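Local coordinates for YohF (Salmonella typhimurium, PDB 6WON), which probably acts as an acetoin dehydrogenase, an oxidoreductase of the short-chain dehydrogenase/reductase family, at residues K18-L23 and E218-V223; L24-F29 and A50-R55; I33-D38 and A56-L61; R136-T141 and A224-E229. One frame throughout, in Å; residues are numbered along the deposited sequence.

Interaction 1 (K18-L23 and E218-V223)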
loop_
_atom_site.group_PDB
_atom_site.type_symbol
_atom_site.label_atom_id
_atom_site.label_comp_id
_atom_site.label_asym_id
_atom_site.label_seq_id
_atom_site.Cartn_x
_atom_site.Cartn_y
_atom_site.Cartn_z
ATOM N N LYS B 18 27.910 -8.500 2.529
ATOM C CA LYS B 18 28.846 -9.302 3.315
ATOM C C LYS B 18 28.145 -9.981 4.491
ATOM O O LYS B 18 28.361 -11.173 4.758
ATOM C CB LYS B 18 29.989 -8.420 3.813
ATOM C CG LYS B 18 30.902 -9.095 4.823
ATOM C CD LYS B 18 32.015 -8.151 5.242
ATOM C CE LYS B 18 32.939 -8.808 6.256
ATOM N NZ LYS B 18 34.079 -7.916 6.606
ATOM N N ALA B 19 27.311 -9.229 5.216
ATOM C CA ALA B 19 26.584 -9.813 6.339
ATOM C C ALA B 19 25.711 -10.985 5.887
ATOM O O ALA B 19 25.703 -12.040 6.533
ATOM C CB ALA B 19 25.758 -8.731 7.047
ATOM N N CYS B 20 24.995 -10.836 4.763
ATOM C CA CYS B 20 24.210 -11.951 4.227
ATOM C C CYS B 20 25.094 -13.138 3.887
ATOM O O CYS B 20 24.780 -14.285 4.234
ATOM C CB CYS B 20 23.411 -11.516 2.987
ATOM S SG CYS B 20 22.192 -10.205 3.278
ATOM N N ALA B 21 26.203 -12.887 3.193
ATOM C CA ALA B 21 27.051 -13.994 2.761
ATOM C C ALA B 21 27.578 -14.782 3.953
ATOM O O ALA B 21 27.615 -16.020 3.928
ATOM C CB ALA B 21 28.208 -13.470 1.911
ATOM N N LEU B 22 27.992 -14.083 5.007
ATOM C CA LEU B 22 28.588 -14.758 6.153
ATOM C C LEU B 22 27.533 -15.501 6.969
ATOM O O LEU B 22 27.789 -16.598 7.476
ATOM C CB LEU B 22 29.333 -13.740 7.018
ATOM C CG LEU B 22 30.648 -13.194 6.430
ATOM C CD1 LEU B 22 31.365 -12.320 7.461
ATOM C CD2 LEU B 22 31.559 -14.316 5.983
ATOM N N LEU B 23 26.344 -14.921 7.117
ATOM C CA LEU B 23 25.305 -15.622 7.856
ATOM C C LEU B 23 24.853 -16.866 7.105
ATOM O O LEU B 23 24.643 -17.923 7.715
ATOM C CB LEU B 23 24.132 -14.690 8.127
ATOM C CG LEU B 23 23.054 -15.201 9.071
ATOM C CD1 LEU B 23 23.654 -15.822 10.372
ATOM C CD2 LEU B 23 22.110 -14.058 9.387
ATOM N N GLU B 218 20.978 -6.726 11.041
ATOM C CA GLU B 218 19.523 -6.608 11.128
ATOM C C GLU B 218 18.835 -6.766 9.773
ATOM O O GLU B 218 17.621 -7.022 9.730
ATOM C CB GLU B 218 19.137 -5.273 11.805
ATOM C CG GLU B 218 19.334 -5.325 13.331
ATOM C CD GLU B 218 19.353 -3.960 14.044
ATOM O OE1 GLU B 218 19.695 -2.922 13.428
ATOM O OE2 GLU B 218 19.032 -3.946 15.254
ATOM N N ILE B 219 19.562 -6.633 8.664
ATOM C CA ILE B 219 19.017 -7.042 7.365
ATOM C C ILE B 219 19.328 -8.503 7.078
ATOM O O ILE B 219 18.459 -9.270 6.651
ATOM C CB ILE B 219 19.558 -6.141 6.237
ATOM C CG1 ILE B 219 19.291 -4.671 6.534
ATOM C CG2 ILE B 219 18.928 -6.543 4.911
ATOM C CD1 ILE B 219 17.808 -4.373 6.747
ATOM N N ALA B 220 20.586 -8.897 7.286
ATOM C CA ALA B 220 21.010 -10.264 6.990
ATOM C C ALA B 220 20.147 -11.296 7.714
ATOM O O ALA B 220 19.810 -12.339 7.146
ATOM C CB ALA B 220 22.486 -10.433 7.358
ATOM N N SER B 221 19.754 -11.009 8.956
ATOM C CA SER B 221 18.972 -11.980 9.716
ATOM C C SER B 221 17.670 -12.335 9.002
ATOM O O SER B 221 17.287 -13.511 8.935
ATOM C CB SER B 221 18.689 -11.436 11.114
ATOM O OG SER B 221 17.964 -12.392 11.870
ATOM N N LEU B 222 16.980 -11.337 8.447
ATOM C CA LEU B 222 15.741 -11.622 7.735
ATOM C C LEU B 222 16.015 -12.347 6.426
ATOM O O LEU B 222 15.300 -13.293 6.069
ATOM C CB LEU B 222 14.969 -10.334 7.470
ATOM C CG LEU B 222 13.642 -10.581 6.742
ATOM C CD1 LEU B 222 12.727 -11.465 7.601
ATOM C CD2 LEU B 222 12.930 -9.267 6.358
ATOM N N VAL B 223 17.037 -11.907 5.689
ATOM C CA VAL B 223 17.426 -12.598 4.463
ATOM C C VAL B 223 17.695 -14.073 4.746
ATOM O O VAL B 223 17.257 -14.957 3.993
ATOM C CB VAL B 223 18.649 -11.912 3.827
ATOM C CG1 VAL B 223 19.203 -12.779 2.699
ATOM C CG2 VAL B 223 18.277 -10.510 3.303
#
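The thiol of C20 settles against one side of A220 and V223, and its path shows how a short side chain can serve a close helix pair. CB stays 4.6 Å from the methyl of A220, its role being to aim the sulfur. With SG beside the backbone N and anti to the carbonyl carbon (chi1 -62°), the sulfur lies 3.9 Å from A220 CA. It meets V223 from the same position, touching CB and both methyls, with CG2 at 3.9 Å. Such intimacy is possible because the opposing faces carry alanines. A19 CB and A220 CB meet tip to tip at 3.7 Å, and A220 CB also presses on the backbone of the other helix, 3.6 Å from C20 N. Within the Rossmann-like fold of the family, segments 18-23 and 218-223 belong to helices 15-27 and 216-226, and the segment axes approach to 8.3 Å at 46°. I219, L222 and V223 also touch strand 178-185, fixing the second helix to the central sheet, while S221 OG is bonded to W225 of the second subunit. One turn beyond A19, L23 closes the other flank: its CD2 branch rests 3.6 Å from A220 O and also touches S221 CA.

Interaction 2 (L24-F29 and A50-R55)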
loop_
_atom_site.group_PDB
_atom_site.type_symbol
_atom_site.label_atom_id
_atom_site.label_comp_id
_atom_site.label_asym_id
_atom_site.label_seq_id
_atom_site.Cartn_x
_atom_site.Cartn_y
_atom_site.Cartn_z
ATOM N N LEU B 24 24.737 -16.772 5.778
ATOM C CA LEU B 24 24.332 -17.933 4.994
ATOM C C LEU B 24 25.398 -19.018 5.045
ATOM O O LEU B 24 25.074 -20.203 5.182
ATOM C CB LEU B 24 24.037 -17.524 3.545
ATOM C CG LEU B 24 22.788 -16.655 3.353
ATOM C CD1 LEU B 24 22.657 -16.121 1.910
ATOM C CD2 LEU B 24 21.528 -17.406 3.798
ATOM N N ALA B 25 26.676 -18.630 4.964
ATOM C CA ALA B 25 27.762 -19.585 5.179
ATOM C C ALA B 25 27.658 -20.227 6.561
ATOM O O ALA B 25 27.729 -21.453 6.700
ATOM C CB ALA B 25 29.115 -18.886 5.003
ATOM N N GLN B 26 27.468 -19.412 7.601
ATOM C CA GLN B 26 27.284 -19.971 8.936
ATOM C C GLN B 26 26.091 -20.921 8.991
ATOM O O GLN B 26 26.111 -21.895 9.750
ATOM C CB GLN B 26 27.120 -18.850 9.959
ATOM C CG GLN B 26 27.099 -19.323 11.412
ATOM C CD GLN B 26 26.910 -18.172 12.384
ATOM O OE1 GLN B 26 26.982 -17.005 12.001
ATOM N NE2 GLN B 26 26.662 -18.493 13.637
ATOM N N ASN B 27 25.055 -20.669 8.192
ATOM C CA ASN B 27 23.885 -21.540 8.184
ATOM C C ASN B 27 24.057 -22.765 7.289
ATOM O O ASN B 27 23.175 -23.631 7.281
ATOM C CB ASN B 27 22.644 -20.738 7.770
ATOM C CG ASN B 27 22.083 -19.895 8.930
ATOM O OD1 ASN B 27 22.595 -19.953 10.057
ATOM N ND2 ASN B 27 21.048 -19.099 8.649
ATOM N N GLY B 28 25.166 -22.869 6.551
ATOM C CA GLY B 28 25.490 -24.095 5.841
ATOM C C GLY B 28 25.473 -24.021 4.328
ATOM O O GLY B 28 25.577 -25.056 3.660
ATOM N N PHE B 29 25.353 -22.824 3.765
ATOM C CA PHE B 29 25.411 -22.670 2.316
ATOM C C PHE B 29 26.859 -22.500 1.862
ATOM O O PHE B 29 27.594 -21.682 2.425
ATOM C CB PHE B 29 24.596 -21.460 1.855
ATOM C CG PHE B 29 23.105 -21.628 1.988
ATOM C CD1 PHE B 29 22.474 -21.386 3.203
ATOM C CD2 PHE B 29 22.328 -21.985 0.885
ATOM C CE1 PHE B 29 21.089 -21.523 3.320
ATOM C CE2 PHE B 29 20.945 -22.125 0.993
ATOM C CZ PHE B 29 20.326 -21.896 2.204
ATOM N N ALA B 50 34.626 -19.586 4.937
ATOM C CA ALA B 50 35.146 -20.948 4.908
ATOM C C ALA B 50 35.460 -21.481 6.297
ATOM O O ALA B 50 35.613 -22.695 6.464
ATOM C CB ALA B 50 36.396 -21.010 4.030
ATOM N N GLN B 51 35.580 -20.608 7.295
ATOM C CA GLN B 51 35.733 -21.077 8.664
ATOM C C GLN B 51 34.474 -21.766 9.181
ATOM O O GLN B 51 34.537 -22.441 10.214
ATOM C CB GLN B 51 36.119 -19.904 9.572
ATOM C CG GLN B 51 37.492 -19.307 9.239
ATOM C CD GLN B 51 37.723 -17.949 9.881
ATOM O OE1 GLN B 51 36.877 -17.443 10.624
ATOM N NE2 GLN B 51 38.874 -17.347 9.591
ATOM N N PHE B 52 33.343 -21.623 8.490
ATOM C CA PHE B 52 32.118 -22.316 8.859
ATOM C C PHE B 52 31.992 -23.676 8.186
ATOM O O PHE B 52 30.918 -24.282 8.249
ATOM C CB PHE B 52 30.902 -21.453 8.529
ATOM C CG PHE B 52 30.845 -20.161 9.310
ATOM C CD1 PHE B 52 30.674 -20.173 10.688
ATOM C CD2 PHE B 52 30.966 -18.942 8.669
ATOM C CE1 PHE B 52 30.620 -18.990 11.413
ATOM C CE2 PHE B 52 30.917 -17.759 9.388
ATOM C CZ PHE B 52 30.741 -17.782 10.759
ATOM N N GLY B 53 33.061 -24.175 7.561
ATOM C CA GLY B 53 33.020 -25.487 6.937
ATOM C C GLY B 53 32.263 -25.556 5.627
ATOM O O GLY B 53 31.718 -26.612 5.292
ATOM N N VAL B 54 32.207 -24.458 4.876
ATOM C CA VAL B 54 31.562 -24.415 3.569
ATOM C C VAL B 54 32.558 -23.883 2.543
ATOM O O VAL B 54 33.582 -23.288 2.878
ATOM C CB VAL B 54 30.283 -23.540 3.549
ATOM C CG1 VAL B 54 29.196 -24.106 4.467
ATOM C CG2 VAL B 54 30.616 -22.102 3.918
ATOM N N ARG B 55 32.217 -24.086 1.272
ATOM C CA ARG B 55 32.969 -23.500 0.174
ATOM C C ARG B 55 32.605 -22.031 0.026
ATOM O O ARG B 55 31.455 -21.637 0.211
ATOM C CB ARG B 55 32.652 -24.208 -1.141
ATOM C CG ARG B 55 33.474 -25.397 -1.487
ATOM C CD ARG B 55 33.082 -25.855 -2.884
ATOM N NE ARG B 55 33.777 -25.084 -3.912
ATOM C CZ ARG B 55 33.476 -25.111 -5.206
ATOM N NH1 ARG B 55 32.467 -25.864 -5.643
ATOM N NH2 ARG B 55 34.187 -24.389 -6.060
HETATM O O HOH W 1 28.222 -23.774 8.324
#
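A25 O is gripped twice: G28 N donates to it at 2.9 Å, and a water donates at the same distance. That water also lies 2.7 Å from F52 O, to which it can donate as well, so it can bridge the end of the helix to the facing loop; it has more acceptors in reach than protons, and the link may be shared with other groups. A25 O further meets the CB of F52, which starts the apolar half of the contact. The ring of F52 lies against the helix with Q26 over one face. CB of Q26 stands 3.7 Å from the ring centroid, only 6° off the normal, a CH-pi contact. Because CG is anti to the backbone N (chi1 -173°) and the chain runs extended from there, CG lies over the same face, nearest CE1 at 3.5 Å, and the amide plane comes within 4° of parallel to the ring. Helix 15-27 ends here in a Schellman motif, with G28 at positive phi and F29 N bonded back to L24 O; opposite it, a type I turn from A50 to G53 leads toward strand 56-60. Both belong to the alpha-to-beta connections on the side of the Rossmann fold where its strands begin. V54 fills the step between them. Its CG2 branch reaches A25 CB at 3.7 Å and F29 O at 3.4 Å, while CG1 leans on the carbonyl carbon of G28. R55, the next residue, joins strand 30-35 through backbone bonds to I31.

Interaction 3 (I33-D38 and A56-L61)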
loop_
_atom_site.group_PDB
_atom_site.type_symbol
_atom_site.label_atom_id
_atom_site.label_comp_id
_atom_site.label_asym_id
_atom_site.label_seq_id
_atom_site.Cartn_x
_atom_site.Cartn_y
_atom_site.Cartn_z
ATOM N N ILE B 33 30.481 -15.041 -3.860
ATOM C CA ILE B 33 30.687 -13.643 -3.487
ATOM C C ILE B 33 31.083 -12.873 -4.739
ATOM O O ILE B 33 32.030 -13.264 -5.429
ATOM C CB ILE B 33 31.783 -13.521 -2.407
ATOM C CG1 ILE B 33 31.300 -14.068 -1.065
ATOM C CG2 ILE B 33 32.293 -12.093 -2.274
ATOM C CD1 ILE B 33 32.398 -14.800 -0.284
ATOM N N THR B 34 30.374 -11.782 -5.041
ATOM C CA THR B 34 30.805 -10.901 -6.124
ATOM C C THR B 34 31.239 -9.554 -5.560
ATOM O O THR B 34 30.780 -9.126 -4.494
ATOM C CB THR B 34 29.725 -10.700 -7.201
ATOM O OG1 THR B 34 28.807 -9.651 -6.821
ATOM C CG2 THR B 34 28.977 -11.989 -7.451
ATOM N N TRP B 35 32.146 -8.897 -6.286
ATOM C CA TRP B 35 32.720 -7.629 -5.869
ATOM C C TRP B 35 32.936 -6.738 -7.086
ATOM O O TRP B 35 33.264 -7.212 -8.182
ATOM C CB TRP B 35 34.052 -7.830 -5.125
ATOM C CG TRP B 35 35.085 -8.613 -5.901
ATOM C CD1 TRP B 35 35.226 -9.970 -5.937
ATOM C CD2 TRP B 35 36.133 -8.080 -6.732
ATOM N NE1 TRP B 35 36.289 -10.317 -6.738
ATOM C CE2 TRP B 35 36.861 -9.179 -7.241
ATOM C CE3 TRP B 35 36.518 -6.783 -7.103
ATOM C CZ2 TRP B 35 37.954 -9.024 -8.101
ATOM C CZ3 TRP B 35 37.611 -6.630 -7.960
ATOM C CH2 TRP B 35 38.312 -7.746 -8.450
ATOM N N HIS B 36 32.762 -5.449 -6.899
ATOM C CA HIS B 36 32.906 -4.497 -7.961
ATOM C C HIS B 36 34.322 -3.935 -8.033
ATOM O O HIS B 36 34.919 -4.048 -9.024
ATOM C CB HIS B 36 31.894 -3.414 -7.833
ATOM C CG HIS B 36 32.058 -2.320 -8.827
ATOM N ND1 HIS B 36 31.591 -2.403 -10.112
ATOM C CD2 HIS B 36 32.650 -1.116 -8.721
ATOM C CE1 HIS B 36 31.882 -1.297 -10.751
ATOM N NE2 HIS B 36 32.532 -0.503 -9.932
ATOM N N SER B 37 34.850 -3.418 -6.952
ATOM C CA SER B 37 36.224 -2.933 -6.937
ATOM C C SER B 37 37.017 -3.308 -5.694
ATOM O O SER B 37 38.239 -3.112 -5.692
ATOM C CB SER B 37 36.255 -1.406 -7.094
ATOM O OG SER B 37 35.937 -0.792 -5.868
ATOM N N ASP B 38 36.382 -3.844 -4.651
ATOM C CA ASP B 38 37.069 -4.159 -3.396
ATOM C C ASP B 38 37.328 -5.662 -3.343
ATOM O O ASP B 38 36.651 -6.420 -2.641
ATOM C CB ASP B 38 36.251 -3.688 -2.196
ATOM C CG ASP B 38 36.939 -3.984 -0.862
ATOM O OD1 ASP B 38 38.132 -4.359 -0.851
ATOM O OD2 ASP B 38 36.273 -3.848 0.185
ATOM N N ALA B 56 33.592 -21.220 -0.337
ATOM C CA ALA B 56 33.341 -19.830 -0.701
ATOM C C ALA B 56 34.173 -19.503 -1.930
ATOM O O ALA B 56 35.370 -19.815 -1.973
ATOM C CB ALA B 56 33.676 -18.870 0.446
ATOM N N GLU B 57 33.524 -18.908 -2.934
ATOM C CA GLU B 57 34.160 -18.520 -4.183
ATOM C C GLU B 57 33.830 -17.064 -4.474
ATOM O O GLU B 57 32.713 -16.613 -4.209
ATOM C CB GLU B 57 33.690 -19.400 -5.351
ATOM C CG GLU B 57 34.066 -20.863 -5.248
ATOM C CD GLU B 57 35.552 -21.128 -5.507
ATOM O OE1 GLU B 57 36.262 -20.233 -6.017
ATOM O OE2 GLU B 57 36.013 -22.244 -5.191
ATOM N N THR B 58 34.796 -16.333 -5.036
ATOM C CA THR B 58 34.623 -14.922 -5.353
ATOM C C THR B 58 34.714 -14.689 -6.861
ATOM O O THR B 58 35.359 -15.449 -7.593
ATOM C CB THR B 58 35.674 -14.043 -4.656
ATOM O OG1 THR B 58 36.976 -14.437 -5.094
ATOM C CG2 THR B 58 35.590 -14.184 -3.145
ATOM N N ILE B 59 34.062 -13.623 -7.321
ATOM C CA ILE B 59 34.158 -13.234 -8.721
ATOM C C ILE B 59 33.907 -11.737 -8.822
ATOM O O ILE B 59 33.099 -11.169 -8.079
ATOM C CB ILE B 59 33.199 -14.047 -9.625
ATOM C CG1 ILE B 59 33.786 -14.157 -11.029
ATOM C CG2 ILE B 59 31.812 -13.427 -9.701
ATOM C CD1 ILE B 59 33.114 -15.199 -11.882
ATOM N N HIS B 60 34.660 -11.104 -9.713
ATOM C CA HIS B 60 34.422 -9.719 -10.083
ATOM C C HIS B 60 33.099 -9.614 -10.829
ATOM O O HIS B 60 32.821 -10.410 -11.730
ATOM C CB HIS B 60 35.583 -9.219 -10.951
ATOM C CG HIS B 60 35.374 -7.860 -11.538
ATOM N ND1 HIS B 60 35.073 -6.753 -10.773
ATOM C CD2 HIS B 60 35.452 -7.422 -12.818
ATOM C CE1 HIS B 60 34.958 -5.698 -11.558
ATOM N NE2 HIS B 60 35.185 -6.076 -12.802
ATOM N N LEU B 61 32.281 -8.637 -10.455
ATOM C CA LEU B 61 31.041 -8.345 -11.166
ATOM C C LEU B 61 31.001 -6.855 -11.467
ATOM O O LEU B 61 31.049 -6.035 -10.545
ATOM C CB LEU B 61 29.822 -8.771 -10.342
ATOM C CG LEU B 61 28.415 -8.463 -10.868
ATOM C CD1 LEU B 61 28.138 -9.213 -12.156
ATOM C CD2 LEU B 61 27.353 -8.815 -9.796
HETATM O O HOH W 2 37.476 -12.950 -7.642
#
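W35 and H60 face each other where two parallel strands end, and the indole conformation governs the contact. W35 CG sits between the backbone N and the carbonyl carbon (chi1 56°), a choice that folds the ring back across strand 56-60. There H60 CA stands over one face of the five-membered ring, 3.9 Å from its centroid, and H60 CB reaches the six-membered part at CZ2. NE1 points past the edge to a water at 3.0 Å, which is also bonded to T58 OG1. H60 has CG anti to its backbone N (chi1 173°), bringing ND1 to W35 O in a bent 3.2 Å bond, the oxygen lying outside the ring plane. This acceptor takes a second bond from L61 N at 2.9 Å, the two donors arriving from opposite faces of the carbonyl plane. Earlier in the pair, I33 N to E57 O, I59 N to I33 O and W35 N to I59 O set the parallel register of the beta-alpha-beta unit whose crossover is helix 39-50. I33 and T58 lie side by side on the face shared with W35; on the other, T34 meets I59 and L61, its OG1 3.4 Å from L61 CD2 but hydrogen-bonded to A11 N. The donation is consistent with a proton on ND1, and the imidazole probably adds to the main-chain bonds at the strand end, its charge unknown.

Interaction 4 (R136-T141 and A224-E229)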
loop_
_atom_site.group_PDB
_atom_site.type_symbol
_atom_site.label_atom_id
_atom_site.label_comp_id
_atom_site.label_asym_id
_atom_site.label_seq_id
_atom_site.Cartn_x
_atom_site.Cartn_y
_atom_site.Cartn_z
ATOM N N ARG B 136 15.363 -19.895 -3.948
ATOM C CA ARG B 136 14.937 -18.668 -3.296
ATOM C C ARG B 136 15.687 -17.509 -3.923
ATOM O O ARG B 136 16.899 -17.591 -4.125
ATOM C CB ARG B 136 15.215 -18.701 -1.783
ATOM C CG ARG B 136 14.721 -19.959 -1.075
ATOM C CD ARG B 136 13.182 -19.997 -0.996
ATOM N NE ARG B 136 12.706 -21.213 -0.341
ATOM C CZ ARG B 136 12.697 -21.387 0.978
ATOM N NH1 ARG B 136 13.135 -20.419 1.788
ATOM N NH2 ARG B 136 12.255 -22.530 1.498
ATOM N N ILE B 137 14.970 -16.427 -4.217
ATOM C CA ILE B 137 15.584 -15.212 -4.741
ATOM C C ILE B 137 15.124 -14.045 -3.884
ATOM O O ILE B 137 13.919 -13.801 -3.752
ATOM C CB ILE B 137 15.235 -14.967 -6.217
ATOM C CG1 ILE B 137 15.809 -16.090 -7.088
ATOM C CG2 ILE B 137 15.772 -13.587 -6.661
ATOM C CD1 ILE B 137 15.337 -16.047 -8.548
ATOM N N ILE B 138 16.076 -13.334 -3.293
ATOM C CA ILE B 138 15.783 -12.177 -2.460
ATOM C C ILE B 138 16.353 -10.950 -3.152
ATOM O O ILE B 138 17.552 -10.895 -3.445
ATOM C CB ILE B 138 16.355 -12.327 -1.043
ATOM C CG1 ILE B 138 15.660 -13.483 -0.312
ATOM C CG2 ILE B 138 16.142 -11.032 -0.263
ATOM C CD1 ILE B 138 16.455 -14.762 -0.242
ATOM N N ASN B 139 15.498 -9.967 -3.422
ATOM C CA ASN B 139 15.935 -8.709 -4.014
ATOM C C ASN B 139 16.022 -7.678 -2.897
ATOM O O ASN B 139 15.011 -7.382 -2.247
ATOM C CB ASN B 139 14.970 -8.243 -5.105
ATOM C CG ASN B 139 14.938 -9.175 -6.303
ATOM O OD1 ASN B 139 15.987 -9.636 -6.769
ATOM N ND2 ASN B 139 13.726 -9.451 -6.823
ATOM N N ILE B 140 17.223 -7.164 -2.640
ATOM C CA ILE B 140 17.374 -6.095 -1.662
ATOM C C ILE B 140 16.910 -4.811 -2.336
ATOM O O ILE B 140 17.552 -4.328 -3.271
ATOM C CB ILE B 140 18.815 -5.962 -1.159
ATOM C CG1 ILE B 140 19.351 -7.311 -0.672
ATOM C CG2 ILE B 140 18.870 -4.937 -0.022
ATOM C CD1 ILE B 140 18.644 -7.831 0.560
ATOM N N THR B 141 15.786 -4.262 -1.881
ATOM C CA THR B 141 15.354 -2.985 -2.430
ATOM C C THR B 141 15.662 -1.873 -1.433
ATOM O O THR B 141 16.838 -1.596 -1.169
ATOM C CB THR B 141 13.873 -3.036 -2.813
ATOM O OG1 THR B 141 13.082 -3.267 -1.647
ATOM C CG2 THR B 141 13.634 -4.185 -3.803
ATOM N N ALA B 224 18.410 -14.365 5.841
ATOM C CA ALA B 224 18.641 -15.760 6.227
ATOM C C ALA B 224 17.331 -16.498 6.481
ATOM O O ALA B 224 17.168 -17.644 6.048
ATOM C CB ALA B 224 19.517 -15.843 7.475
ATOM N N TRP B 225 16.396 -15.874 7.204
ATOM C CA TRP B 225 15.127 -16.547 7.467
ATOM C C TRP B 225 14.407 -16.886 6.167
ATOM O O TRP B 225 13.860 -17.985 6.025
ATOM C CB TRP B 225 14.222 -15.699 8.368
ATOM C CG TRP B 225 12.892 -16.394 8.571
ATOM C CD1 TRP B 225 12.625 -17.422 9.444
ATOM C CD2 TRP B 225 11.674 -16.161 7.847
ATOM N NE1 TRP B 225 11.316 -17.813 9.321
ATOM C CE2 TRP B 225 10.714 -17.068 8.342
ATOM C CE3 TRP B 225 11.303 -15.273 6.831
ATOM C CZ2 TRP B 225 9.409 -17.107 7.863
ATOM C CZ3 TRP B 225 9.999 -15.316 6.357
ATOM C CH2 TRP B 225 9.071 -16.226 6.873
ATOM N N LEU B 226 14.416 -15.965 5.199
ATOM C CA LEU B 226 13.787 -16.208 3.904
ATOM C C LEU B 226 14.426 -17.367 3.146
ATOM O O LEU B 226 13.788 -17.939 2.254
ATOM C CB LEU B 226 13.847 -14.944 3.054
ATOM C CG LEU B 226 12.879 -13.831 3.481
ATOM C CD1 LEU B 226 13.194 -12.547 2.759
ATOM C CD2 LEU B 226 11.427 -14.241 3.223
ATOM N N CYS B 227 15.667 -17.723 3.466
ATOM C CA CYS B 227 16.313 -18.880 2.860
ATOM C C CYS B 227 16.099 -20.159 3.654
ATOM O O CYS B 227 16.600 -21.214 3.245
ATOM C CB CYS B 227 17.819 -18.624 2.693
ATOM S SG CYS B 227 18.175 -17.192 1.664
ATOM N N SER B 228 15.371 -20.098 4.764
ATOM C CA SER B 228 15.182 -21.244 5.638
ATOM C C SER B 228 13.889 -21.987 5.297
ATOM O O SER B 228 13.016 -21.481 4.589
ATOM C CB SER B 228 15.166 -20.786 7.093
ATOM O OG SER B 228 13.871 -20.327 7.410
ATOM N N GLU B 229 13.784 -23.215 5.822
ATOM C CA GLU B 229 12.608 -24.049 5.593
ATOM C C GLU B 229 11.334 -23.393 6.105
ATOM O O GLU B 229 10.258 -23.611 5.537
ATOM C CB GLU B 229 12.798 -25.410 6.266
ATOM C CG GLU B 229 12.975 -25.335 7.785
ATOM C CD GLU B 229 11.648 -25.334 8.548
ATOM O OE1 GLU B 229 10.681 -25.987 8.087
ATOM O OE2 GLU B 229 11.571 -24.658 9.603
#
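The C-terminal end of helix 216-226 is tied to strand 135-140 of the central sheet by R136, whose guanidinium reaches the carbonyl oxygens of L226, at the helix end, and S228, just beyond it. The chain bends at chi2 (-71°) and carries the group beneath the helix end. NH1 donates to S228 O at 3.0 Å with an N-H...O angle of 160°; the oxygen lies in the guanidinium plane, although the donor stands well above the plane of the carbonyl. NH1 also has a weak bond to L226 O, and NH2 a weak one to S228 O at 3.4 Å. A cation at this end probably interacts favourably with the partial negative charge of the helix terminus. S228 is itself held in place, for its OG donates to W225 O at 2.7 Å on a lone pair in the carbonyl plane, and its backbone N bonds to the same oxygen. W225 O thus acts as the second-shell group that positions the S228 carbonyl. Two residues further along the strand the contact turns apolar. I138 CD1 meets C227 SG at 3.5 Å, and I138 CG1 crosses L226 obliquely to reach its CD1 at 4.0 Å. W225, pointing away from the strand, meets W225 of the second subunit; beyond the helix, E229 OE2 is hydrogen-bonded to H217 of that subunit. A helix lying on a parallel sheet with one side and packing against a partner subunit with another is an arrangement of the short-chain dehydrogenase/reductase Rossmann fold.

In the fold
Interactions 1, 2 and 4 touch one another and form one continuous patch around helices 15-27 and 216-226. Interactions 1 and 4 share helix 216-226, have centres about 10 Å apart, and join where L23 CD2 meets A224 CB at 3.7 Å. Interaction 2 uses the end of helix 15-27, its centre about 13 Å from that of interaction 1, and touches interaction 4 through L24 and C227. Interaction 3, pairing strands 30-35 and 56-60, touches neither 1 nor 4; its centre lies about 20 Å from that of interaction 4, though its segments adjoin those of interaction 2. Only interactions 1 and 4 touch the second subunit. T141 O bonds to K159, probably the lysine of the family's YxxxK motif.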